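Local atomic coordinates of putative cell surface protein, similar to internalin proteins (Listeria monocytogenes EGD-e, PDB entry 5KZS), a protein that is of unknown function but belongs to the leucine-rich-repeat internalins of Listeria, a family of surface proteins whose member InlP binds host afadin. Residues F82-T87 and V110-S115; S215-L220 and L235-I240; P311-F316 and D334-V339. All blocks are in the same frame, centred on the assembly; numbering follows the deposited sequence.

Contact 1: F82-T87 and V110-S115; sequences FGEDLT and VTRNLS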
loop_
_atom_site.group_PDB
_atom_site.type_symbol
_atom_site.label_atom_id
_atom_site.label_comp_id
_atom_site.label_asym_id
_atom_site.label_seq_id
_atom_site.Cartn_x
_atom_site.Cartn_y
_atom_site.Cartn_z
ATOM N N PHE A 82 15.611 -1.174 13.598
ATOM C CA PHE A 82 16.745 -1.772 12.844
ATOM C C PHE A 82 17.577 -0.744 12.065
ATOM O O PHE A 82 17.045 0.267 11.618
ATOM C CB PHE A 82 16.258 -2.876 11.883
ATOM C CG PHE A 82 15.292 -2.408 10.818
ATOM C CD1 PHE A 82 13.931 -2.277 11.087
ATOM C CD2 PHE A 82 15.738 -2.132 9.525
ATOM C CE1 PHE A 82 13.045 -1.859 10.100
ATOM C CE2 PHE A 82 14.854 -1.712 8.535
ATOM C CZ PHE A 82 13.507 -1.578 8.823
ATOM N N GLY A 83 18.870 -1.016 11.894
ATOM C CA GLY A 83 19.797 -0.126 11.167
ATOM C C GLY A 83 19.930 -0.399 9.663
ATOM O O GLY A 83 19.325 -1.339 9.121
ATOM N N GLU A 84 20.739 0.425 8.993
ATOM C CA GLU A 84 20.936 0.329 7.538
ATOM C C GLU A 84 21.438 -1.030 7.059
ATOM O O GLU A 84 21.051 -1.496 5.990
ATOM C CB GLU A 84 21.903 1.412 7.046
ATOM C CG GLU A 84 21.250 2.769 6.829
ATOM C CD GLU A 84 22.236 3.921 6.921
ATOM O OE1 GLU A 84 22.910 4.040 7.968
ATOM O OE2 GLU A 84 22.332 4.712 5.956
ATOM N N ASP A 85 22.298 -1.661 7.845
ATOM C CA ASP A 85 22.909 -2.919 7.434
ATOM C C ASP A 85 22.033 -4.145 7.690
ATOM O O ASP A 85 22.449 -5.252 7.400
ATOM C CB ASP A 85 24.287 -3.058 8.076
ATOM C CG ASP A 85 25.231 -1.941 7.646
ATOM O OD1 ASP A 85 25.732 -1.206 8.517
ATOM O OD2 ASP A 85 25.451 -1.772 6.429
ATOM N N LEU A 86 20.830 -3.960 8.230
ATOM C CA LEU A 86 19.821 -5.012 8.196
ATOM C C LEU A 86 18.833 -4.686 7.091
ATOM O O LEU A 86 18.036 -3.750 7.192
ATOM C CB LEU A 86 19.095 -5.174 9.524
ATOM C CG LEU A 86 17.973 -6.223 9.526
ATOM C CD1 LEU A 86 18.437 -7.585 9.046
ATOM C CD2 LEU A 86 17.410 -6.350 10.920
ATOM N N THR A 87 18.896 -5.497 6.048
ATOM C CA THR A 87 18.209 -5.254 4.792
ATOM C C THR A 87 17.187 -6.358 4.448
ATOM O O THR A 87 16.375 -6.173 3.558
ATOM C CB THR A 87 19.296 -4.954 3.716
ATOM O OG1 THR A 87 19.238 -3.561 3.387
ATOM C CG2 THR A 87 19.202 -5.820 2.442
ATOM N N VAL A 110 13.429 8.889 8.812
ATOM C CA VAL A 110 14.431 7.828 8.893
ATOM C C VAL A 110 14.201 6.838 7.744
ATOM O O VAL A 110 13.196 6.119 7.712
ATOM C CB VAL A 110 14.372 7.101 10.251
ATOM C CG1 VAL A 110 15.405 5.982 10.305
ATOM C CG2 VAL A 110 14.585 8.096 11.387
ATOM N N THR A 111 15.154 6.804 6.815
ATOM C CA THR A 111 15.068 5.980 5.616
ATOM C C THR A 111 15.723 4.612 5.844
ATOM O O THR A 111 16.914 4.542 6.150
ATOM C CB THR A 111 15.790 6.674 4.444
ATOM O OG1 THR A 111 15.398 8.050 4.384
ATOM C CG2 THR A 111 15.460 6.000 3.123
ATOM N N ARG A 112 14.945 3.541 5.695
ATOM C CA ARG A 112 15.493 2.189 5.621
ATOM C C ARG A 112 15.111 1.499 4.315
ATOM O O ARG A 112 14.045 1.753 3.761
ATOM C CB ARG A 112 15.015 1.333 6.794
ATOM C CG ARG A 112 15.485 1.791 8.163
ATOM C CD ARG A 112 16.961 1.574 8.416
ATOM N NE ARG A 112 17.323 2.190 9.693
ATOM C CZ ARG A 112 18.039 3.306 9.874
ATOM N NH1 ARG A 112 18.560 3.994 8.859
ATOM N NH2 ARG A 112 18.248 3.740 11.119
ATOM N N ASN A 113 15.989 0.612 3.850
ATOM C CA ASN A 113 15.724 -0.245 2.698
ATOM C C ASN A 113 15.524 -1.700 3.127
ATOM O O ASN A 113 16.208 -2.174 4.036
ATOM C CB ASN A 113 16.883 -0.152 1.721
ATOM C CG ASN A 113 17.281 1.277 1.443
ATOM O OD1 ASN A 113 16.568 2.010 0.754
ATOM N ND2 ASN A 113 18.416 1.687 1.992
ATOM N N LEU A 114 14.587 -2.387 2.468
ATOM C CA LEU A 114 14.317 -3.815 2.681
ATOM C C LEU A 114 14.072 -4.586 1.373
ATOM O O LEU A 114 13.399 -4.092 0.479
ATOM C CB LEU A 114 13.074 -3.995 3.543
ATOM C CG LEU A 114 13.071 -3.505 4.979
ATOM C CD1 LEU A 114 11.684 -3.718 5.556
ATOM C CD2 LEU A 114 14.099 -4.250 5.819
ATOM N N SER A 115 14.600 -5.800 1.277
ATOM C CA SER A 115 14.239 -6.729 0.209
ATOM C C SER A 115 13.339 -7.793 0.802
ATOM O O SER A 115 13.323 -7.986 2.011
ATOM C CB SER A 115 15.487 -7.380 -0.412
ATOM O OG SER A 115 16.141 -8.287 0.479
#
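Arg112 meets the turn of 82-87 along its whole length. Arg112 CB lies 3.5 Å from Phe82 CE2, oblique to the ring, and CG follows at nearly the same distance. A bend at chi2 (-71°) then carries the chain on toward the backbone, where Arg112 NE donates to Phe82 O at 2.7 Å, in the carbonyl plane and on a lone pair. Glu84 N lies over one face of the guanidinium and Val110 CG1 over the other, both toward the rim. The Glu84 carboxylate adds only opposite charge, since Glu84 OE1 stands 4.4 Å from Arg112 NH1 and well out of the guanidinium plane. Further along, Ser115 N points nearly along the Thr87 C=O axis, 2.9 Å from Thr87 O, and Leu114 CD2 rests 3.8 Å from Phe82 CE2.

In the second shell, Glu56 forms a salt bridge with Arg112 NH2, Phe103 packs edge-to-face with Phe82, and Asn60 accepts from Thr87 N. The type I turn from Gly83 to Leu86 follows directly on the Phe82 carbonyl and places Glu84 beside the guanidinium. Strand 113-114 in turn pairs in parallel with strand 134-135. Such joining of the loops that follow successive parallel strands is typical of a leucine-rich-repeat solenoid.

Contact 2: S215-L220 and L235-I240; sequences SNLNNL and LNSIFI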
loop_
_atom_site.group_PDB
_atom_site.type_symbol
_atom_site.label_atom_id
_atom_site.label_comp_id
_atom_site.label_asym_id
_atom_site.label_seq_id
_atom_site.Cartn_x
_atom_site.Cartn_y
_atom_site.Cartn_z
ATOM N N SER A 215 -13.096 -12.330 -8.011
ATOM C CA SER A 215 -14.396 -12.898 -7.605
ATOM C C SER A 215 -14.911 -12.569 -6.194
ATOM O O SER A 215 -16.112 -12.687 -5.945
ATOM C CB SER A 215 -14.354 -14.426 -7.736
ATOM O OG SER A 215 -13.893 -14.807 -9.016
ATOM N N ASN A 216 -14.027 -12.193 -5.273
ATOM C CA ASN A 216 -14.434 -11.989 -3.888
ATOM C C ASN A 216 -14.137 -10.594 -3.342
ATOM O O ASN A 216 -14.133 -10.402 -2.129
ATOM C CB ASN A 216 -13.757 -13.055 -3.022
ATOM C CG ASN A 216 -14.723 -13.743 -2.084
ATOM O OD1 ASN A 216 -14.508 -13.776 -0.867
ATOM N ND2 ASN A 216 -15.795 -14.311 -2.647
ATOM N N LEU A 217 -13.924 -9.618 -4.225
ATOM C CA LEU A 217 -13.546 -8.265 -3.808
ATOM C C LEU A 217 -14.730 -7.494 -3.184
ATOM O O LEU A 217 -15.815 -7.457 -3.758
ATOM C CB LEU A 217 -12.966 -7.482 -4.994
ATOM C CG LEU A 217 -12.242 -6.163 -4.681
ATOM C CD1 LEU A 217 -10.922 -6.393 -3.962
ATOM C CD2 LEU A 217 -11.994 -5.373 -5.956
ATOM N N ASN A 218 -14.499 -6.931 -1.992
ATOM C CA ASN A 218 -15.442 -6.075 -1.260
ATOM C C ASN A 218 -14.994 -4.633 -1.142
ATOM O O ASN A 218 -15.836 -3.755 -0.931
ATOM C CB ASN A 218 -15.610 -6.577 0.179
ATOM C CG ASN A 218 -16.205 -7.966 0.248
ATOM O OD1 ASN A 218 -16.969 -8.377 -0.639
ATOM N ND2 ASN A 218 -15.860 -8.705 1.306
ATOM N N ASN A 219 -13.690 -4.386 -1.249
ATOM C CA ASN A 219 -13.119 -3.097 -0.898
ATOM C C ASN A 219 -11.911 -2.806 -1.764
ATOM O O ASN A 219 -10.873 -3.461 -1.628
ATOM C CB ASN A 219 -12.734 -3.101 0.589
ATOM C CG ASN A 219 -11.841 -1.922 0.996
ATOM O OD1 ASN A 219 -11.072 -2.030 1.963
ATOM N ND2 ASN A 219 -11.945 -0.793 0.282
ATOM N N LEU A 220 -12.051 -1.808 -2.629
ATOM C CA LEU A 220 -10.974 -1.344 -3.479
ATOM C C LEU A 220 -10.753 0.110 -3.155
ATOM O O LEU A 220 -11.477 0.989 -3.631
ATOM C CB LEU A 220 -11.337 -1.526 -4.956
ATOM C CG LEU A 220 -10.357 -1.004 -6.026
ATOM C CD1 LEU A 220 -8.921 -1.453 -5.797
ATOM C CD2 LEU A 220 -10.797 -1.462 -7.404
ATOM N N LEU A 235 -17.115 -1.773 -9.444
ATOM C CA LEU A 235 -17.588 -0.462 -9.045
ATOM C C LEU A 235 -18.135 -0.484 -7.631
ATOM O O LEU A 235 -17.766 0.371 -6.833
ATOM C CB LEU A 235 -18.642 0.060 -10.022
ATOM C CG LEU A 235 -19.056 1.521 -9.856
ATOM C CD1 LEU A 235 -17.866 2.474 -9.820
ATOM C CD2 LEU A 235 -20.004 1.874 -10.986
ATOM N N ASN A 236 -18.966 -1.480 -7.314
ATOM C CA ASN A 236 -19.589 -1.617 -5.966
ATOM C C ASN A 236 -18.575 -1.542 -4.816
ATOM O O ASN A 236 -18.847 -0.968 -3.761
ATOM C CB ASN A 236 -20.334 -2.955 -5.825
ATOM C CG ASN A 236 -21.372 -3.177 -6.912
ATOM O OD1 ASN A 236 -22.193 -2.303 -7.196
ATOM N ND2 ASN A 236 -21.341 -4.358 -7.524
ATOM N N SER A 237 -17.411 -2.133 -5.052
ATOM C CA SER A 237 -16.357 -2.213 -4.072
ATOM C C SER A 237 -15.512 -0.952 -3.927
ATOM O O SER A 237 -14.633 -0.930 -3.067
ATOM C CB SER A 237 -15.441 -3.378 -4.437
ATOM O OG SER A 237 -16.205 -4.555 -4.639
ATOM N N ILE A 238 -15.733 0.088 -4.733
ATOM C CA ILE A 238 -14.842 1.248 -4.665
ATOM C C ILE A 238 -15.177 2.157 -3.490
ATOM O O ILE A 238 -16.341 2.291 -3.108
ATOM C CB ILE A 238 -14.800 2.036 -5.980
ATOM C CG1 ILE A 238 -14.099 1.186 -7.043
ATOM C CG2 ILE A 238 -14.042 3.353 -5.816
ATOM C CD1 ILE A 238 -14.297 1.646 -8.470
ATOM N N PHE A 239 -14.124 2.732 -2.905
ATOM C CA PHE A 239 -14.212 3.858 -1.981
ATOM C C PHE A 239 -13.322 4.974 -2.510
ATOM O O PHE A 239 -12.125 4.788 -2.699
ATOM C CB PHE A 239 -13.747 3.441 -0.580
ATOM C CG PHE A 239 -13.461 4.602 0.353
ATOM C CD1 PHE A 239 -12.191 5.204 0.385
ATOM C CD2 PHE A 239 -14.446 5.079 1.220
ATOM C CE1 PHE A 239 -11.928 6.265 1.243
ATOM C CE2 PHE A 239 -14.180 6.137 2.076
ATOM C CZ PHE A 239 -12.922 6.729 2.091
ATOM N N ILE A 240 -13.914 6.131 -2.757
ATOM C CA ILE A 240 -13.159 7.346 -3.034
ATOM C C ILE A 240 -13.879 8.456 -2.305
ATOM O O ILE A 240 -15.111 8.511 -2.321
ATOM C CB ILE A 240 -13.104 7.678 -4.549
ATOM C CG1 ILE A 240 -12.265 6.632 -5.287
ATOM C CG2 ILE A 240 -12.565 9.097 -4.799
ATOM C CD1 ILE A 240 -12.348 6.716 -6.787
#
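Ser237 can be traced outward from the backbone as it reaches across to 215-220. Ser237 CB lies 3.5 Å from Asn218 O and stands beside Leu217 CG, a little farther off, so that the methylene rests against the neighbouring segment 215-220. With OG anti to the carbonyl carbon and beside the backbone N (chi1 -51°), the tip swings back to the other strand, and Ser237 OG donates to Leu217 O at 3.1 Å. The hydroxyl approaches from well above the carbonyl plane, not along a lone pair.

The main chain of Ser237 does the rest: Ser237 O accepts from Leu220 N at 2.8 Å in a straight bond (165°). Two residues on, Phe239 N returns a longer bond to Leu220 O, 3.3 Å. Together the two form the parallel bridge that sets Leu220 beside Ile238. This is the last strand pairing of the nine-stranded parallel sheet of the leucine-rich-repeat domain, and residues 217-222 fit the LxxLxL pattern of the repeat, in which Leu220 is the strand leucine that points into the solenoid.

Leu220 accordingly is buried, against Leu197 and Leu199 of the preceding turn. Its CB sits over Ser237 O, chi1 of 176° carries CG anti to the backbone N, and Leu220 CD2 arrives 4.2 Å from Ile238 CG1. Asn219 faces the other way, toward Glu196. A type I turn from Leu235 leads the chain into strand 238-239, closed by Ile238 N to Leu235 O at 2.9 Å, and helix 263-270 packs on Leu235 and Ile240.

Contact 3: P311-F316 and D334-V339; sequences PGVYNF and DWVLTV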
loop_
_atom_site.group_PDB
_atom_site.type_symbol
_atom_site.label_atom_id
_atom_site.label_comp_id
_atom_site.label_asym_id
_atom_site.label_seq_id
_atom_site.Cartn_x
_atom_site.Cartn_y
_atom_site.Cartn_z
ATOM N N PRO A 311 -12.517 37.203 -24.413
ATOM C CA PRO A 311 -11.433 36.374 -24.938
ATOM C C PRO A 311 -10.245 36.314 -23.995
ATOM O O PRO A 311 -9.845 37.343 -23.442
ATOM C CB PRO A 311 -11.044 37.082 -26.237
ATOM C CG PRO A 311 -12.296 37.748 -26.674
ATOM C CD PRO A 311 -12.931 38.219 -25.399
ATOM N N GLY A 312 -9.712 35.111 -23.806
ATOM C CA GLY A 312 -8.581 34.907 -22.916
ATOM C C GLY A 312 -8.280 33.457 -22.604
ATOM O O GLY A 312 -8.887 32.535 -23.168
ATOM N N VAL A 313 -7.332 33.279 -21.688
ATOM C CA VAL A 313 -6.830 31.975 -21.286
ATOM C C VAL A 313 -7.206 31.790 -19.820
ATOM O O VAL A 313 -6.777 32.562 -18.963
ATOM C CB VAL A 313 -5.308 31.908 -21.517
ATOM C CG1 VAL A 313 -4.681 30.706 -20.812
ATOM C CG2 VAL A 313 -5.019 31.889 -23.021
ATOM N N TYR A 314 -8.011 30.765 -19.550
ATOM C CA TYR A 314 -8.640 30.573 -18.249
ATOM C C TYR A 314 -8.262 29.238 -17.609
ATOM O O TYR A 314 -8.520 28.179 -18.187
ATOM C CB TYR A 314 -10.155 30.626 -18.423
ATOM C CG TYR A 314 -10.690 31.989 -18.795
ATOM C CD1 TYR A 314 -10.849 32.987 -17.828
ATOM C CD2 TYR A 314 -11.055 32.286 -20.110
ATOM C CE1 TYR A 314 -11.350 34.242 -18.162
ATOM C CE2 TYR A 314 -11.561 33.537 -20.452
ATOM C CZ TYR A 314 -11.708 34.509 -19.478
ATOM O OH TYR A 314 -12.208 35.741 -19.814
ATOM N N ASN A 315 -7.677 29.288 -16.413
ATOM C CA ASN A 315 -7.386 28.070 -15.648
ATOM C C ASN A 315 -8.647 27.632 -14.923
ATOM O O ASN A 315 -8.994 28.184 -13.880
ATOM C CB ASN A 315 -6.258 28.307 -14.647
ATOM C CG ASN A 315 -4.944 28.630 -15.322
ATOM O OD1 ASN A 315 -4.556 27.973 -16.285
ATOM N ND2 ASN A 315 -4.250 29.642 -14.819
ATOM N N PHE A 316 -9.336 26.641 -15.482
ATOM C CA PHE A 316 -10.599 26.162 -14.913
ATOM C C PHE A 316 -10.395 25.004 -13.960
ATOM O O PHE A 316 -9.352 24.339 -13.985
ATOM C CB PHE A 316 -11.591 25.761 -16.014
ATOM C CG PHE A 316 -12.542 26.864 -16.390
ATOM C CD1 PHE A 316 -12.163 27.857 -17.292
ATOM C CD2 PHE A 316 -13.812 26.929 -15.817
ATOM C CE1 PHE A 316 -13.033 28.884 -17.623
ATOM C CE2 PHE A 316 -14.683 27.949 -16.144
ATOM C CZ PHE A 316 -14.294 28.928 -17.048
ATOM N N ASP A 334 -8.782 19.822 -13.168
ATOM C CA ASP A 334 -8.385 21.088 -13.790
ATOM C C ASP A 334 -8.230 20.988 -15.319
ATOM O O ASP A 334 -8.018 19.901 -15.876
ATOM C CB ASP A 334 -7.055 21.569 -13.199
ATOM C CG ASP A 334 -7.061 21.613 -11.682
ATOM O OD1 ASP A 334 -8.140 21.525 -11.065
ATOM O OD2 ASP A 334 -5.969 21.737 -11.101
ATOM N N TRP A 335 -8.349 22.131 -15.991
ATOM C CA TRP A 335 -7.960 22.248 -17.395
ATOM C C TRP A 335 -7.859 23.713 -17.796
ATOM O O TRP A 335 -8.424 24.583 -17.136
ATOM C CB TRP A 335 -8.935 21.506 -18.320
ATOM C CG TRP A 335 -10.248 22.164 -18.484
ATOM C CD1 TRP A 335 -10.649 22.932 -19.536
ATOM C CD2 TRP A 335 -11.349 22.117 -17.579
ATOM N NE1 TRP A 335 -11.930 23.368 -19.344
ATOM C CE2 TRP A 335 -12.388 22.883 -18.147
ATOM C CE3 TRP A 335 -11.562 21.506 -16.337
ATOM C CZ2 TRP A 335 -13.631 23.053 -17.516
ATOM C CZ3 TRP A 335 -12.805 21.684 -15.701
ATOM C CH2 TRP A 335 -13.818 22.451 -16.298
ATOM N N VAL A 336 -7.118 23.963 -18.872
ATOM C CA VAL A 336 -6.999 25.291 -19.455
ATOM C C VAL A 336 -8.053 25.410 -20.553
ATOM O O VAL A 336 -8.131 24.546 -21.426
ATOM C CB VAL A 336 -5.590 25.534 -20.044
ATOM C CG1 VAL A 336 -5.528 26.860 -20.810
ATOM C CG2 VAL A 336 -4.537 25.496 -18.943
ATOM N N LEU A 337 -8.851 26.477 -20.491
ATOM C CA LEU A 337 -9.842 26.819 -21.526
ATOM C C LEU A 337 -9.478 28.133 -22.224
ATOM O O LEU A 337 -9.452 29.195 -21.586
ATOM C CB LEU A 337 -11.231 26.968 -20.908
ATOM C CG LEU A 337 -12.407 27.148 -21.869
ATOM C CD1 LEU A 337 -12.664 25.856 -22.631
ATOM C CD2 LEU A 337 -13.647 27.571 -21.102
ATOM N N THR A 338 -9.207 28.052 -23.527
ATOM C CA THR A 338 -8.917 29.230 -24.333
ATOM C C THR A 338 -10.205 29.710 -25.002
ATOM O O THR A 338 -10.903 28.931 -25.656
ATOM C CB THR A 338 -7.829 28.926 -25.371
ATOM O OG1 THR A 338 -6.625 28.570 -24.678
ATOM C CG2 THR A 338 -7.562 30.132 -26.282
ATOM N N VAL A 339 -10.526 30.986 -24.800
ATOM C CA VAL A 339 -11.677 31.623 -25.425
ATOM C C VAL A 339 -11.146 32.618 -26.452
ATOM O O VAL A 339 -10.321 33.473 -26.121
ATOM C CB VAL A 339 -12.557 32.333 -24.377
ATOM C CG1 VAL A 339 -13.735 33.045 -25.037
ATOM C CG2 VAL A 339 -13.055 31.328 -23.340
#
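Strands 312-316 and 334-339 run antiparallel as the arms of a beta hairpin, and their two faces carry different side chains. One face holds Tyr314, Phe316, Trp335, Leu337 and Val339, and its centrepiece is the fit of Phe316 against Trp335. Trp335 takes the crowded chi1 position, CG between the backbone N and the carbonyl carbon (73°), which lays the indole flat beneath its cross-strand partner. Phe316 CB then stands over the six-membered ring of Trp335, 3.7 Å from its centroid, a CH-pi contact close to the ring normal. The phenyl itself slides past: its plane is tilted only 23° from the indole, but with the Phe316 and Trp335 six-membered ring centroids 5.7 Å apart the rings barely overlap. Shifted this way, Phe316 brings CE1 obliquely against Leu337 CD2, 3.8 Å away. Farther along, Val339 CG2 nestles obliquely at CD2 and CE2 of Tyr314, while Leu337 O lies at the edge of that ring.

The opposite face, with Val313, Asn315, Val336 and Thr338, is exposed or partly so. Val313 CG1 meets Val336 CG1 at 3.9 Å, and Asn315 OD1 lies beside Val336 CG2, both side chains pointing the same way.

Beyond the pair, Val247 and Asp249 of strand 243-252 and Ile260 of strand 258-261 touch Trp335, and Tyr283 meets Tyr314 edge-to-face; Ser310 O accepts from Tyr314 OH. The mixed sheet so formed follows the repeats, consistent with the immunoglobulin-like domain found there in internalins. Six backbone hydrogen bonds fix the register, the two straightest being Val339 N to Gly312 O and Leu337 N to Tyr314 O, both 177°. The chemistry therefore divides: directional main-chain bonds set the strand alignment, while an aromatic and aliphatic face is largely buried, Tyr314 only partly.

In the fold
From the N terminus the chain first reaches contact 1, which ties the loop after strand 76-79 to the segment leading through strand 113-114 and closes a loop of 22 residues. Contact 2 closes 14 residues between strands 219-221 and 238-239, the last two of the nine-stranded parallel sheet; its centre lies about 34 Å from that of contact 1, on the opposite side of the chain's centre. Contact 3 closes 17 residues in the hairpin of strands 312-320 and 331-339, its nearest atoms about 14 Å from those of contact 2. All three are in series, none nested or crossed. Two stitch turns of the solenoid, and the third pairs adjacent strands of the C-terminal mixed sheet.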